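Local atomic coordinates of putative capsular polysaccharide biosynthesis protein (Streptococcus pneumoniae serotype 4, PDB entry 6EWJ), a protein that probably acts as a pyridoxal-phosphate-dependent sugar aminotransferase that supplies an amino sugar for teichoic acid biosynthesis in pneumococcus. Residues Ile36-Pro40 against Lys41-Leu45; Leu51-Thr55 against Pro56-Cys60; Ser95-His99 against Val100-Pro104. All coordinates share one frame; numbering follows the deposited sequence.

Interaction 1: Ile36-Pro40 against Lys41-Leu45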
ATOM      1  N   ILE A  36      12.280  -2.328  11.024  1.00 25.44           N
ATOM      2  CA  ILE A  36      11.659  -3.348  10.168  1.00 24.24           C
ATOM      3  C   ILE A  36      10.703  -2.796   9.119  1.00 22.76           C
ATOM      4  O   ILE A  36      10.488  -3.457   8.119  1.00 21.78           O
ATOM      5  CB  ILE A  36      11.002  -4.509  10.948  1.00 24.86           C
ATOM      6  CG1 ILE A  36       9.915  -3.984  11.919  1.00 25.28           C
ATOM      7  CG2 ILE A  36      12.064  -5.310  11.666  1.00 26.06           C
ATOM      8  CD1 ILE A  36       9.057  -5.076  12.504  1.00 25.50           C
ATOM      9  N   THR A  37      10.147  -1.601   9.321  1.00 21.84           N
ATOM     10  CA  THR A  37       9.480  -0.887   8.229  1.00 20.93           C
ATOM     11  C   THR A  37      10.496   0.073   7.571  1.00 20.38           C
ATOM     12  O   THR A  37      11.699  -0.222   7.599  1.00 20.48           O
ATOM     13  CB  THR A  37       8.133  -0.237   8.661  1.00 21.33           C
ATOM     14  OG1 THR A  37       7.440   0.262   7.509  1.00 20.54           O
ATOM     15  CG2 THR A  37       8.304   0.867   9.700  1.00 21.66           C
ATOM     16  N   THR A  38      10.024   1.160   6.966  1.00 19.73           N
ATOM     17  CA  THR A  38      10.897   2.118   6.269  1.00 19.83           C
ATOM     18  C   THR A  38      12.044   2.619   7.170  1.00 20.58           C
ATOM     19  O   THR A  38      11.835   3.110   8.284  1.00 20.69           O
ATOM     20  CB  THR A  38      10.098   3.332   5.727  1.00 19.39           C
ATOM     21  OG1 THR A  38       8.992   2.863   4.934  1.00 18.59           O
ATOM     22  CG2 THR A  38      10.984   4.266   4.833  1.00 19.26           C
ATOM     23  N   GLY A  39      13.265   2.421   6.716  1.00 21.18           N
ATOM     24  CA  GLY A  39      14.437   2.783   7.526  1.00 22.36           C
ATOM     25  C   GLY A  39      15.664   3.048   6.664  1.00 23.27           C
ATOM     26  O   GLY A  39      15.515   3.456   5.494  1.00 22.56           O
ATOM     27  N   PRO A  40      16.870   2.894   7.248  1.00 24.83           N
ATOM     28  CA  PRO A  40      18.111   3.238   6.520  1.00 25.07           C
ATOM     29  C   PRO A  40      18.338   2.422   5.256  1.00 25.17           C
ATOM     30  O   PRO A  40      18.811   2.971   4.283  1.00 24.09           O
ATOM     31  CB  PRO A  40      19.242   2.990   7.532  1.00 26.43           C
ATOM     32  CG  PRO A  40      18.604   2.594   8.812  1.00 26.56           C
ATOM     33  CD  PRO A  40      17.125   2.383   8.607  1.00 25.40           C
ATOM     34  N   LYS A  41      17.949   1.145   5.260  1.00 25.42           N
ATOM     35  CA  LYS A  41      18.087   0.310   4.055  1.00 25.89           C
ATOM     36  C   LYS A  41      17.239   0.809   2.894  1.00 23.89           C
ATOM     37  O   LYS A  41      17.688   0.789   1.748  1.00 23.11           O
ATOM     38  CB  LYS A  41      17.811  -1.173   4.344  1.00 26.82           C
ATOM     39  CG  LYS A  41      18.839  -1.782   5.311  1.00 28.91           C
ATOM     40  CD  LYS A  41      18.854  -3.292   5.167  1.00 30.56           C
ATOM     41  CE  LYS A  41      19.546  -4.081   6.276  1.00 31.48           C
ATOM     42  NZ  LYS A  41      20.724  -3.382   6.793  1.00 33.97           N
ATOM     43  N   THR A  42      16.025   1.265   3.187  1.00 22.25           N
ATOM     44  CA  THR A  42      15.182   1.870   2.138  1.00 21.69           C
ATOM     45  C   THR A  42      15.831   3.135   1.520  1.00 21.61           C
ATOM     46  O   THR A  42      15.891   3.256   0.324  1.00 19.98           O
ATOM     47  CB  THR A  42      13.721   2.097   2.611  1.00 20.95           C
ATOM     48  OG1 THR A  42      13.135   0.829   2.913  1.00 19.90           O
ATOM     49  CG2 THR A  42      12.874   2.775   1.542  1.00 20.41           C
ATOM     50  N   LYS A  43      16.393   3.999   2.365  1.00 23.02           N
ATOM     51  CA  LYS A  43      17.101   5.197   1.899  1.00 24.03           C
ATOM     52  C   LYS A  43      18.339   4.796   1.082  1.00 23.81           C
ATOM     53  O   LYS A  43      18.581   5.354   0.032  1.00 23.85           O
ATOM     54  CB  LYS A  43      17.443   6.164   3.058  1.00 25.95           C
ATOM     55  CG  LYS A  43      16.254   6.545   3.962  1.00 26.59           C
ATOM     56  CD  LYS A  43      14.937   6.784   3.222  1.00 27.04           C
ATOM     57  CE  LYS A  43      13.834   7.329   4.128  1.00 27.67           C
ATOM     58  NZ  LYS A  43      12.473   7.405   3.513  1.00 26.95           N
ATOM     59  N   GLU A  44      19.062   3.779   1.514  1.00 24.55           N
ATOM     60  CA  GLU A  44      20.267   3.324   0.792  1.00 25.61           C
ATOM     61  C   GLU A  44      19.832   2.719  -0.546  1.00 23.99           C
ATOM     62  O   GLU A  44      20.485   2.970  -1.546  1.00 22.80           O
ATOM     63  CB  GLU A  44      21.073   2.318   1.627  1.00 27.87           C
ATOM     64  CG  GLU A  44      22.343   1.754   0.994  1.00 30.63           C
ATOM     65  CD  GLU A  44      23.472   2.763   0.771  1.00 32.44           C
ATOM     66  OE1 GLU A  44      23.349   3.957   1.139  1.00 35.17           O
ATOM     67  OE2 GLU A  44      24.494   2.371   0.170  1.00 35.67           O
ATOM     68  N   LEU A  45      18.704   1.998  -0.571  1.00 21.79           N
ATOM     69  CA  LEU A  45      18.232   1.422  -1.851  1.00 21.31           C
ATOM     70  C   LEU A  45      17.854   2.503  -2.872  1.00 20.66           C
ATOM     71  O   LEU A  45      18.228   2.417  -4.041  1.00 21.23           O
ATOM     72  CB  LEU A  45      17.082   0.432  -1.670  1.00 20.34           C
ATOM     73  CG  LEU A  45      16.556  -0.190  -2.995  1.00 20.03           C
ATOM     74  CD1 LEU A  45      17.613  -0.989  -3.772  1.00 20.43           C
ATOM     75  CD2 LEU A  45      15.334  -1.027  -2.708  1.00 19.51           C
TER

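Interaction 2: Leu51-Thr55 against Pro56-Cys60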
ATOM      1  N   LEU A  51      21.580   6.190  -8.680  1.00 24.78           N
ATOM      2  CA  LEU A  51      22.828   6.040  -9.425  1.00 26.36           C
ATOM      3  C   LEU A  51      22.677   5.087 -10.606  1.00 25.57           C
ATOM      4  O   LEU A  51      23.185   5.363 -11.719  1.00 25.75           O
ATOM      5  CB  LEU A  51      23.973   5.580  -8.526  1.00 27.81           C
ATOM      6  CG  LEU A  51      24.352   6.570  -7.443  1.00 29.23           C
ATOM      7  CD1 LEU A  51      25.201   5.865  -6.401  1.00 30.48           C
ATOM      8  CD2 LEU A  51      25.115   7.795  -7.979  1.00 30.89           C
ATOM      9  N   TYR A  52      22.026   3.960 -10.374  1.00 24.56           N
ATOM     10  CA  TYR A  52      21.797   2.963 -11.429  1.00 24.53           C
ATOM     11  C   TYR A  52      20.947   3.513 -12.581  1.00 24.06           C
ATOM     12  O   TYR A  52      21.253   3.236 -13.751  1.00 24.51           O
ATOM     13  CB  TYR A  52      21.184   1.672 -10.857  1.00 24.06           C
ATOM     14  CG  TYR A  52      21.042   0.545 -11.838  1.00 23.84           C
ATOM     15  CD1 TYR A  52      22.129  -0.216 -12.220  1.00 25.22           C
ATOM     16  CD2 TYR A  52      19.801   0.211 -12.372  1.00 23.49           C
ATOM     17  CE1 TYR A  52      22.009  -1.261 -13.153  1.00 25.38           C
ATOM     18  CE2 TYR A  52      19.674  -0.834 -13.287  1.00 23.29           C
ATOM     19  CZ  TYR A  52      20.794  -1.556 -13.682  1.00 24.15           C
ATOM     20  OH  TYR A  52      20.678  -2.600 -14.609  1.00 23.83           O
ATOM     21  N   THR A  53      19.903   4.274 -12.273  1.00 23.19           N
ATOM     22  CA  THR A  53      19.028   4.843 -13.304  1.00 23.38           C
ATOM     23  C   THR A  53      19.457   6.243 -13.761  1.00 24.40           C
ATOM     24  O   THR A  53      18.807   6.829 -14.634  1.00 23.98           O
ATOM     25  CB  THR A  53      17.518   4.902 -12.870  1.00 22.01           C
ATOM     26  OG1 THR A  53      17.384   5.720 -11.710  1.00 21.74           O
ATOM     27  CG2 THR A  53      16.945   3.500 -12.650  1.00 21.11           C
ATOM     28  N   GLN A  54      20.557   6.768 -13.200  1.00 26.07           N
ATOM     29  CA  GLN A  54      21.076   8.098 -13.549  1.00 27.02           C
ATOM     30  C   GLN A  54      20.016   9.192 -13.353  1.00 26.31           C
ATOM     31  O   GLN A  54      19.816  10.066 -14.201  1.00 26.20           O
ATOM     32  CB  GLN A  54      21.677   8.127 -14.966  1.00 29.04           C
ATOM     33  CG  GLN A  54      22.871   7.190 -15.057  1.00 31.23           C
ATOM     34  CD  GLN A  54      23.555   7.185 -16.405  1.00 32.87           C
ATOM     35  OE1 GLN A  54      23.532   8.168 -17.131  1.00 34.49           O
ATOM     36  NE2 GLN A  54      24.149   6.057 -16.755  1.00 34.35           N
ATOM     37  N   THR A  55      19.360   9.124 -12.197  1.00 25.53           N
ATOM     38  CA  THR A  55      18.395  10.142 -11.795  1.00 25.43           C
ATOM     39  C   THR A  55      18.808  10.652 -10.452  1.00 25.51           C
ATOM     40  O   THR A  55      19.573   9.983  -9.767  1.00 25.68           O
ATOM     41  CB  THR A  55      16.962   9.566 -11.707  1.00 24.65           C
ATOM     42  OG1 THR A  55      16.984   8.349 -10.950  1.00 24.17           O
ATOM     43  CG2 THR A  55      16.416   9.317 -13.086  1.00 24.54           C
ATOM     44  N   PRO A  56      18.327  11.834 -10.060  1.00 25.85           N
ATOM     45  CA  PRO A  56      18.839  12.419  -8.803  1.00 26.19           C
ATOM     46  C   PRO A  56      18.273  11.807  -7.560  1.00 25.22           C
ATOM     47  O   PRO A  56      18.975  11.688  -6.557  1.00 25.20           O
ATOM     48  CB  PRO A  56      18.485  13.920  -8.920  1.00 27.25           C
ATOM     49  CG  PRO A  56      17.407  13.982  -9.911  1.00 27.27           C
ATOM     50  CD  PRO A  56      17.649  12.838 -10.887  1.00 26.65           C
ATOM     51  N   LYS A  57      17.004  11.400  -7.609  1.00 23.87           N
ATOM     52  CA  LYS A  57      16.351  10.870  -6.415  1.00 23.58           C
ATOM     53  C   LYS A  57      15.392   9.775  -6.822  1.00 21.65           C
ATOM     54  O   LYS A  57      14.808   9.857  -7.899  1.00 20.49           O
ATOM     55  CB  LYS A  57      15.528  11.941  -5.716  1.00 24.47           C
ATOM     56  CG  LYS A  57      16.247  13.171  -5.220  1.00 26.32           C
ATOM     57  CD  LYS A  57      17.223  12.905  -4.088  1.00 28.13           C
ATOM     58  CE  LYS A  57      16.544  12.588  -2.763  1.00 28.21           C
ATOM     59  NZ  LYS A  57      17.529  12.759  -1.634  1.00 29.59           N
ATOM     60  N   THR A  58      15.247   8.770  -5.950  1.00 20.59           N
ATOM     61  CA  THR A  58      14.255   7.702  -6.162  1.00 19.73           C
ATOM     62  C   THR A  58      13.404   7.551  -4.887  1.00 19.58           C
ATOM     63  O   THR A  58      13.922   7.729  -3.763  1.00 19.72           O
ATOM     64  CB  THR A  58      14.954   6.410  -6.511  1.00 19.43           C
ATOM     65  OG1 THR A  58      15.735   6.632  -7.700  1.00 19.68           O
ATOM     66  CG2 THR A  58      13.987   5.279  -6.745  1.00 18.78           C
ATOM     67  N   VAL A  59      12.125   7.270  -5.085  1.00 18.73           N
ATOM     68  CA  VAL A  59      11.156   7.058  -3.983  1.00 18.96           C
ATOM     69  C   VAL A  59      10.716   5.613  -4.070  1.00 18.27           C
ATOM     70  O   VAL A  59      10.089   5.204  -5.051  1.00 17.88           O
ATOM     71  CB  VAL A  59       9.943   7.970  -4.107  1.00 19.14           C
ATOM     72  CG1 VAL A  59       8.964   7.713  -2.945  1.00 19.46           C
ATOM     73  CG2 VAL A  59      10.370   9.408  -4.155  1.00 20.15           C
ATOM     74  N   CYS A  60      11.151   4.824  -3.106  1.00 18.58           N
ATOM     75  CA  CYS A  60      10.872   3.400  -3.101  1.00 18.13           C
ATOM     76  C   CYS A  60       9.540   3.229  -2.382  1.00 18.09           C
ATOM     77  O   CYS A  60       9.303   3.857  -1.333  1.00 17.42           O
ATOM     78  CB  CYS A  60      11.930   2.615  -2.374  1.00 19.13           C
ATOM     79  SG  CYS A  60      13.329   2.214  -3.414  1.00 21.40           S
TER
HETATM   80  O   HOH W   1      15.449   5.085 -10.055  1.00 16.32           O

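Interaction 3: Ser95-His99 against Val100-Pro104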
ATOM      1  N   SER A  95      -5.652   1.793 -14.652  1.00 19.20           N
ATOM      2  CA  SER A  95      -6.492   1.870 -13.468  1.00 19.05           C
ATOM      3  C   SER A  95      -6.161   3.065 -12.586  1.00 18.52           C
ATOM      4  O   SER A  95      -7.055   3.689 -12.027  1.00 19.47           O
ATOM      5  CB  SER A  95      -6.351   0.610 -12.621  1.00 18.72           C
ATOM      6  OG  SER A  95      -5.037   0.438 -12.171  1.00 17.65           O
ATOM      7  N   VAL A  96      -4.897   3.424 -12.518  1.00 17.12           N
ATOM      8  CA  VAL A  96      -4.498   4.583 -11.698  1.00 17.11           C
ATOM      9  C   VAL A  96      -5.077   5.903 -12.197  1.00 17.69           C
ATOM     10  O   VAL A  96      -5.247   6.831 -11.423  1.00 18.14           O
ATOM     11  CB  VAL A  96      -2.947   4.689 -11.556  1.00 16.44           C
ATOM     12  CG1 VAL A  96      -2.345   3.427 -10.905  1.00 15.87           C
ATOM     13  CG2 VAL A  96      -2.279   4.984 -12.858  1.00 16.57           C
ATOM     14  N   ILE A  97      -5.348   5.985 -13.504  1.00 18.04           N
ATOM     15  CA  ILE A  97      -5.964   7.158 -14.103  1.00 18.78           C
ATOM     16  C   ILE A  97      -7.342   7.315 -13.514  1.00 19.73           C
ATOM     17  O   ILE A  97      -7.746   8.423 -13.088  1.00 20.50           O
ATOM     18  CB  ILE A  97      -6.065   7.035 -15.622  1.00 19.06           C
ATOM     19  CG1 ILE A  97      -4.657   6.843 -16.240  1.00 18.76           C
ATOM     20  CG2 ILE A  97      -6.747   8.269 -16.199  1.00 19.80           C
ATOM     21  CD1 ILE A  97      -4.666   6.348 -17.658  1.00 19.26           C
ATOM     22  N   THR A  98      -8.060   6.198 -13.413  1.00 19.97           N
ATOM     23  CA  THR A  98      -9.421   6.253 -12.864  1.00 20.88           C
ATOM     24  C   THR A  98      -9.347   6.531 -11.363  1.00 20.99           C
ATOM     25  O   THR A  98     -10.236   7.207 -10.816  1.00 22.02           O
ATOM     26  CB  THR A  98     -10.246   4.991 -13.160  1.00 21.09           C
ATOM     27  OG1 THR A  98      -9.700   3.873 -12.465  1.00 20.95           O
ATOM     28  CG2 THR A  98     -10.257   4.687 -14.667  1.00 21.40           C
ATOM     29  N   HIS A  99      -8.303   6.051 -10.694  1.00 20.35           N
ATOM     30  CA  HIS A  99      -8.148   6.307  -9.266  1.00 20.01           C
ATOM     31  C   HIS A  99      -8.099   7.769  -8.902  1.00 21.08           C
ATOM     32  O   HIS A  99      -8.707   8.180  -7.895  1.00 21.28           O
ATOM     33  CB  HIS A  99      -6.924   5.638  -8.683  1.00 18.89           C
ATOM     34  CG  HIS A  99      -6.990   4.147  -8.699  1.00 18.53           C
ATOM     35  ND1 HIS A  99      -5.952   3.360  -8.252  1.00 17.65           N
ATOM     36  CD2 HIS A  99      -7.967   3.294  -9.105  1.00 18.37           C
ATOM     37  CE1 HIS A  99      -6.268   2.089  -8.397  1.00 17.48           C
ATOM     38  NE2 HIS A  99      -7.475   2.022  -8.956  1.00 17.90           N
ATOM     39  N   VAL A 100      -7.418   8.573  -9.712  1.00 20.48           N
ATOM     40  CA  VAL A 100      -7.322  10.005  -9.459  1.00 21.14           C
ATOM     41  C   VAL A 100      -8.480  10.781 -10.064  1.00 22.16           C
ATOM     42  O   VAL A 100      -8.567  11.997  -9.937  1.00 22.97           O
ATOM     43  CB  VAL A 100      -5.960  10.581  -9.952  1.00 20.99           C
ATOM     44  CG1 VAL A 100      -4.834   9.860  -9.293  1.00 20.18           C
ATOM     45  CG2 VAL A 100      -5.836  10.520 -11.482  1.00 21.56           C
ATOM     46  N   GLY A 101      -9.373  10.074 -10.759  1.00 22.20           N
ATOM     47  CA  GLY A 101     -10.571  10.654 -11.323  1.00 23.27           C
ATOM     48  C   GLY A 101     -10.418  11.265 -12.700  1.00 23.30           C
ATOM     49  O   GLY A 101     -11.313  11.944 -13.142  1.00 24.12           O
ATOM     50  N   ALA A 102      -9.270  11.057 -13.336  1.00 22.82           N
ATOM     51  CA  ALA A 102      -9.026  11.502 -14.690  1.00 23.44           C
ATOM     52  C   ALA A 102      -9.661  10.534 -15.697  1.00 23.53           C
ATOM     53  O   ALA A 102     -10.119   9.453 -15.343  1.00 23.19           O
ATOM     54  CB  ALA A 102      -7.530  11.609 -14.961  1.00 22.45           C
ATOM     55  N   THR A 103      -9.677  10.953 -16.953  1.00 24.62           N
ATOM     56  CA  THR A 103     -10.274  10.195 -18.041  1.00 24.82           C
ATOM     57  C   THR A 103      -9.195   9.495 -18.849  1.00 24.55           C
ATOM     58  O   THR A 103      -8.333  10.159 -19.450  1.00 25.56           O
ATOM     59  CB  THR A 103     -11.092  11.111 -18.956  1.00 26.07           C
ATOM     60  OG1 THR A 103     -12.017  11.856 -18.166  1.00 27.06           O
ATOM     61  CG2 THR A 103     -11.890  10.285 -19.997  1.00 26.21           C
ATOM     62  N   PRO A 104      -9.199   8.145 -18.853  1.00 23.76           N
ATOM     63  CA  PRO A 104      -8.228   7.484 -19.748  1.00 23.10           C
ATOM     64  C   PRO A 104      -8.580   7.713 -21.214  1.00 24.21           C
ATOM     65  O   PRO A 104      -9.764   7.766 -21.543  1.00 24.00           O
ATOM     66  CB  PRO A 104      -8.392   6.004 -19.420  1.00 22.37           C
ATOM     67  CG  PRO A 104      -9.155   5.970 -18.103  1.00 22.31           C
ATOM     68  CD  PRO A 104     -10.021   7.181 -18.107  1.00 22.92           C
TER

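Interaction 1: Ile36-Pro40 against Lys41-Leu45
The methyl of T38 meets two side chains from the first turn of the helix that follows it. CG2 of T38 lies 3.7 Å from NZ of K43, the two side chains crossing at about a right angle, and 4.1 Å from CG2 of T42. With chi1 at -53°, T38 sets that methyl opposite its own backbone N and swings the hydroxyl round beside the N, where OG1 bonds to M266 O and N265 ND2. K43 keeps CG beside its own backbone N (chi1 -52°), 3.5 Å from G39 O, and a bend at chi2 then carries the rest of the chain alongside the helix start up to T38. The backbone bonds begin at the N-cap, G39: its carbonyl accepts from K43 N at 3.3 Å, nearly straight (163°) and in the carbonyl plane. One residue on, P40 O takes E44 N at 2.9 Å. P40 occupies the first helical position, where its ring leaves no N-H wanting a partner. D268 serves the N-H groups of this opening turn with its carboxylate, OD2 accepting from K41 N and OD1 from T42 N; a negative charge there should suit the helix dipole. K41 runs off the other way, its NZ paired with D29, while E44 bridges to R47. This is the N-terminal end of helix 40-53, which packs here on helix 268-299, with helix 21-31 beside K41, helix 225-236 beside K43, and A210 and E211 of the second subunit against the loop at I36 and T37.

Interaction 2: Leu51-Thr55 against Pro56-Cys60
A single water joins the two sides of this turn: it sits 2.6 Å from T53 OG1 and 2.8 Å from T58 OG1, hydroxyls that are themselves 4.4 Å apart. Around it three threonines pool their polar ends. T53 OG1 also bonds to T55 OG1 at 2.8 Å, either being able to donate, and reaches L49 O in the helix. T55 OG1 lies 3.9 Å from T58 OG1, the two side chains crossing at about a right angle. T55 has chi1 at 49°, which holds its hydroxyl between the backbone N and the carbonyl carbon, turned inward to T53, and T216 OG1 on the neighbouring strand 213-217 is a further partner. T58 is set differently: chi1 of -59° places its OG1 beside the backbone N, where it meets both the water and S50 OG. Between these hydroxyls the chain leaves helix 40-53 through a Schellman motif. Q54 is its C-prime residue, with positive phi (56°); T55 N bonds back to S50 O, and Q54 N to L51 O only weakly, at 3.3 Å. P56 then carries the chain round into strand 58-61, an outermost strand of the large mixed sheet within this chain. The proline packs on W217, and K57 points away from the turn to form a salt bridge with E226 and a cation-pi contact with Y229. On the strand itself, C60 lays its side chain back against T42, L45 and L49 of the helix.

Interaction 3: Ser95-His99 against Val100-Pro104
S95 O is gripped twice, by T98 OG1 at 2.7 Å, in the carbonyl plane and on a lone pair, and by H99 N at 3.0 Å. T98 reaches it because chi1 of 67° tucks the hydroxyl between its backbone N and carbonyl carbon; the methyl is left to meet P104. The helix then closes in a Schellman motif at G101, inside the beta-alpha-beta unit of strand 82-86, helix 92-99 and strand 103-107. V100 N still bonds to V96 O, at 3.3 Å, whereas A102 N turns back to I97 O only weakly. G101 N approaches T98 O from above the carbonyl plane, at 3.0 Å. With phi at 87°, G101 takes a backbone shape in which a CB would jam against the preceding carbonyl O. ND1 of H99 bonds to E69 of its own chain, while NE2 reaches P260 O of the second subunit, and the ring stacks on Y262 of that subunit. V96 faces helix 64-74 and touches T65, a residue that binds pyridoxal phosphate. I97 joins helix to strand: its CG2 rests 3.6 Å from A102 CB and 3.8 Å from P104 CG.

In the fold
Interactions 1 and 2 stand at the two ends of helix 40-53, the first its capped start and the second its exit into strand 58-61, and they touch where that strand runs back along the helix. Interaction 2 is the buried one, yet its chemistry is hydroxyls and a water; interactions 1 and 3 are only partly buried, and both reach the second subunit. Interactions 2 and 3, their centres about 26 Å apart, each end a helix with a Schellman motif and lead to the outermost strands of the sheet within this chain, but 3 seals its turn with apolar side chains. Charged partners border interactions 1 and 2, D268 in the first and E226 in the second.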